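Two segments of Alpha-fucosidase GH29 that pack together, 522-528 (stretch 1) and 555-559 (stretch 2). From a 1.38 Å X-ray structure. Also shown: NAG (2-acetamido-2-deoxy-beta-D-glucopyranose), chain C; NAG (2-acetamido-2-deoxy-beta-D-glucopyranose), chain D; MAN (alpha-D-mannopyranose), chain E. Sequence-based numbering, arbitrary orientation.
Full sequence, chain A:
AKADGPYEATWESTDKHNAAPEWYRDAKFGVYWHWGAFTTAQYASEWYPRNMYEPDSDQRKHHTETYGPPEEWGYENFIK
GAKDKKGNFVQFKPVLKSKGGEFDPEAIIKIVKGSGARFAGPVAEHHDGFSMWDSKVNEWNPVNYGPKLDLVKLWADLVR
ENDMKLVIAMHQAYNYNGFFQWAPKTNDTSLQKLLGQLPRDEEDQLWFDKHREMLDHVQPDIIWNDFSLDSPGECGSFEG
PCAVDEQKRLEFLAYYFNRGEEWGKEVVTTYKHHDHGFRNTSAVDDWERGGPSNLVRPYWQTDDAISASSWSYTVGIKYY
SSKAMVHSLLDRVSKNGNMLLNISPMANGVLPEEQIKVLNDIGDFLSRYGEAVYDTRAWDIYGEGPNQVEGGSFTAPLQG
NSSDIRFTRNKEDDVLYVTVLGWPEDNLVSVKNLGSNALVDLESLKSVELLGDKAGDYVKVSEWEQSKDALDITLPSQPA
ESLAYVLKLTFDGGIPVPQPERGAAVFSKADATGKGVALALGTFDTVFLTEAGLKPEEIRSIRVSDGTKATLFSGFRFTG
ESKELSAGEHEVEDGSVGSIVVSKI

Stretch 1 522-528: GTFDTVF
Stretch 2 (555-559) GFRFT

Stretch 1 runs as an extended strand from Gly 522 to Phe 524, turns at Asp 525 (phi/psi -89/180) and enters a helix at Thr 526 that continues beyond Phe 528. Stretch 2 has no regular helix or strand: Phe 556 lies at -61/-34, Arg 557 at -149/65 and Phe 558 at 66/39, and Gly 555 N closes the segment by donating to Thr 559 O (3.0 Å). The register sets Asp 525 CA 5.1 Å from Arg 557 CA and Thr 526 CA 5.2 Å from Phe 556 CA, so at these two pairs the stretches run in opposite residue order.

Polar contacts centre on the start of the helix. Thr 526 N donates to Phe 556 O at 3.0 Å and 164°, a nearly linear bond. Asp 525 (chi1 p, 67°; chi2 1°) points toward stretch 2 and divides its carboxylate: OD1 caps the helix by accepting from Phe 528 N at 2.9 Å, while OD2 forms a salt bridge with Arg 557, accepting from NE at 2.8 Å (159°) and from NH2 at 3.1 Å (136°). The Arg 557 side chain (t, t, m, chi4 145°) leaves the backbone sideways, yet its end comes nearer, and Asp 525 OD2 sits at the edge of the guanidinium, near its plane. Arg 557 NH1 donates to NAG (chain C) O7 at 3.0 Å, and C5 of NAG (chain D) lies over one face of the guanidinium.

Van der Waals contacts of two phenylalanine rings flank these bonds. Phe 556 (chi1 t, chi2 82°) brings CD1 within 3.3 Å of Thr 526 CB (chi1 m) and CZ within 3.6 Å of Val 527 CG2 (chi1 t), the latter an apolar contact. Phe 558 (chi1 -36°, chi2 -68°) is buried, its CZ 3.5 Å from both Thr 523 CB (chi1 p) and Phe 524 N; the latter approaches the ring edge. Phe 524 (chi1 m, chi2 -76°) points away.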

# COMPACT_ATOMS: atom_id res chain seq x y z
N GLY A 522 9.10 5.51 20.77
CA GLY A 522 8.09 6.16 19.95
C GLY A 522 6.89 6.60 20.76
O GLY A 522 6.93 6.68 21.99
N THR A 523 5.80 6.88 20.05
CA THR A 523 4.56 7.36 20.64
C THR A 523 3.42 6.40 20.28
O THR A 523 3.27 5.98 19.13
CB THR A 523 4.24 8.79 20.20
OG1 THR A 523 3.86 8.80 18.82
CG2 THR A 523 5.43 9.70 20.42
N PHE A 524 2.64 6.01 21.29
CA PHE A 524 1.66 4.95 21.15
C PHE A 524 0.33 5.41 21.75
O PHE A 524 0.21 5.54 22.98
CB PHE A 524 2.20 3.68 21.82
CG PHE A 524 3.56 3.30 21.32
CD1 PHE A 524 3.71 2.72 20.06
CD2 PHE A 524 4.70 3.60 22.05
CE1 PHE A 524 4.97 2.41 19.57
CE2 PHE A 524 5.96 3.29 21.56
CZ PHE A 524 6.10 2.68 20.32
N ASP A 525 -0.64 5.71 20.89
CA ASP A 525 -1.92 6.24 21.34
C ASP A 525 -2.92 5.13 21.64
O ASP A 525 -2.61 3.94 21.51
CB ASP A 525 -2.48 7.29 20.35
CG ASP A 525 -2.86 6.74 19.00
OD1 ASP A 525 -2.75 5.53 18.75
OD2 ASP A 525 -3.28 7.55 18.14
N THR A 526 -4.13 5.49 22.06
CA THR A 526 -5.14 4.49 22.41
C THR A 526 -5.43 3.57 21.23
O THR A 526 -5.59 2.37 21.39
CB THR A 526 -6.45 5.17 22.85
OG1 THR A 526 -6.29 5.71 24.18
CG2 THR A 526 -7.62 4.20 22.85
N VAL A 527 -5.49 4.13 20.02
CA VAL A 527 -5.75 3.31 18.85
C VAL A 527 -4.63 2.29 18.64
O VAL A 527 -4.90 1.11 18.39
CB VAL A 527 -5.90 4.18 17.60
CG1 VAL A 527 -5.92 3.35 16.33
CG2 VAL A 527 -7.19 5.02 17.69
N PHE A 528 -3.38 2.72 18.78
CA PHE A 528 -2.25 1.82 18.61
C PHE A 528 -2.36 0.67 19.61
O PHE A 528 -2.27 -0.49 19.23
CB PHE A 528 -0.91 2.56 18.79
CG PHE A 528 0.29 1.69 18.51
CD1 PHE A 528 0.67 0.70 19.42
CD2 PHE A 528 1.07 1.88 17.37
CE1 PHE A 528 1.76 -0.10 19.16
CE2 PHE A 528 2.15 1.07 17.11
CZ PHE A 528 2.51 0.10 18.01
N GLY A 555 -4.80 10.75 28.68
CA GLY A 555 -5.59 11.01 27.51
C GLY A 555 -5.33 10.02 26.38
O GLY A 555 -4.34 9.28 26.40
N PHE A 556 -6.23 10.07 25.41
CA PHE A 556 -6.27 9.21 24.21
C PHE A 556 -5.00 9.40 23.36
O PHE A 556 -4.49 8.43 22.77
CB PHE A 556 -7.55 9.65 23.46
CG PHE A 556 -7.84 8.95 22.15
CD1 PHE A 556 -8.47 7.71 22.11
CD2 PHE A 556 -7.62 9.61 20.94
CE1 PHE A 556 -8.78 7.09 20.88
CE2 PHE A 556 -7.95 9.01 19.72
CZ PHE A 556 -8.53 7.76 19.68
N ARG A 557 -4.46 10.61 23.34
CA ARG A 557 -3.38 10.96 22.42
C ARG A 557 -2.46 12.03 23.03
O ARG A 557 -2.41 13.18 22.56
CB ARG A 557 -4.00 11.41 21.10
CG ARG A 557 -3.08 11.30 19.89
CD ARG A 557 -3.87 11.38 18.58
NE ARG A 557 -4.43 10.10 18.14
CZ ARG A 557 -5.60 9.95 17.51
NH1 ARG A 557 -6.39 10.98 17.26
NH2 ARG A 557 -6.00 8.75 17.12
N PHE A 558 -1.77 11.66 24.11
CA PHE A 558 -0.70 12.45 24.71
C PHE A 558 -1.15 13.79 25.31
O PHE A 558 -0.45 14.78 25.21
CB PHE A 558 0.45 12.63 23.70
CG PHE A 558 0.66 11.41 22.85
CD1 PHE A 558 1.15 10.23 23.42
CD2 PHE A 558 0.28 11.39 21.51
CE1 PHE A 558 1.31 9.08 22.67
CE2 PHE A 558 0.43 10.24 20.76
CZ PHE A 558 0.93 9.06 21.35
N THR A 559 -2.31 13.75 25.95
CA THR A 559 -2.85 14.87 26.73
C THR A 559 -3.18 14.37 28.15
O THR A 559 -3.09 13.18 28.43
CB THR A 559 -4.13 15.46 26.08
OG1 THR A 559 -5.14 14.45 26.02
CG2 THR A 559 -3.85 15.97 24.67
C1 NAG C . -3.14 13.74 15.76
C2 NAG C . -3.76 14.61 16.84
C3 NAG C . -2.74 15.62 17.33
C4 NAG C . -1.46 14.92 17.76
C5 NAG C . -0.96 14.04 16.63
C6 NAG C . 0.28 13.27 16.98
C7 NAG C . -6.19 14.91 16.77
C8 NAG C . -7.32 15.71 16.20
N2 NAG C . -4.96 15.28 16.38
O3 NAG C . -3.30 16.36 18.42
O4 NAG C . -0.48 15.91 18.04
O5 NAG C . -1.98 13.10 16.28
O6 NAG C . 0.05 12.47 18.14
O7 NAG C . -6.37 13.98 17.54
C1 NAG D . -4.96 9.84 12.69
C2 NAG D . -3.50 9.88 13.06
C3 NAG D . -3.34 10.67 14.35
C4 NAG D . -3.98 12.05 14.22
C5 NAG D . -5.42 11.92 13.71
C6 NAG D . -6.08 13.25 13.42
C7 NAG D . -1.85 8.14 12.55
C8 NAG D . -1.44 6.72 12.77
N2 NAG D . -2.95 8.54 13.19
O3 NAG D . -1.95 10.80 14.63
O4 NAG D . -4.07 12.69 15.50
O5 NAG D . -5.43 11.17 12.49
O6 NAG D . -5.43 13.91 12.35
O7 NAG D . -1.21 8.89 11.82
C1 MAN E . 6.53 16.52 23.17
C2 MAN E . 8.04 16.12 23.40
C3 MAN E . 8.40 14.82 22.63
C4 MAN E . 7.35 13.71 22.87
C5 MAN E . 5.92 14.27 22.66
C6 MAN E . 4.83 13.29 23.03
O2 MAN E . 8.25 15.82 24.74
O3 MAN E . 9.70 14.35 22.96
O4 MAN E . 7.58 12.65 21.93
O5 MAN E . 5.70 15.46 23.47
O6 MAN E . 3.86 13.29 21.97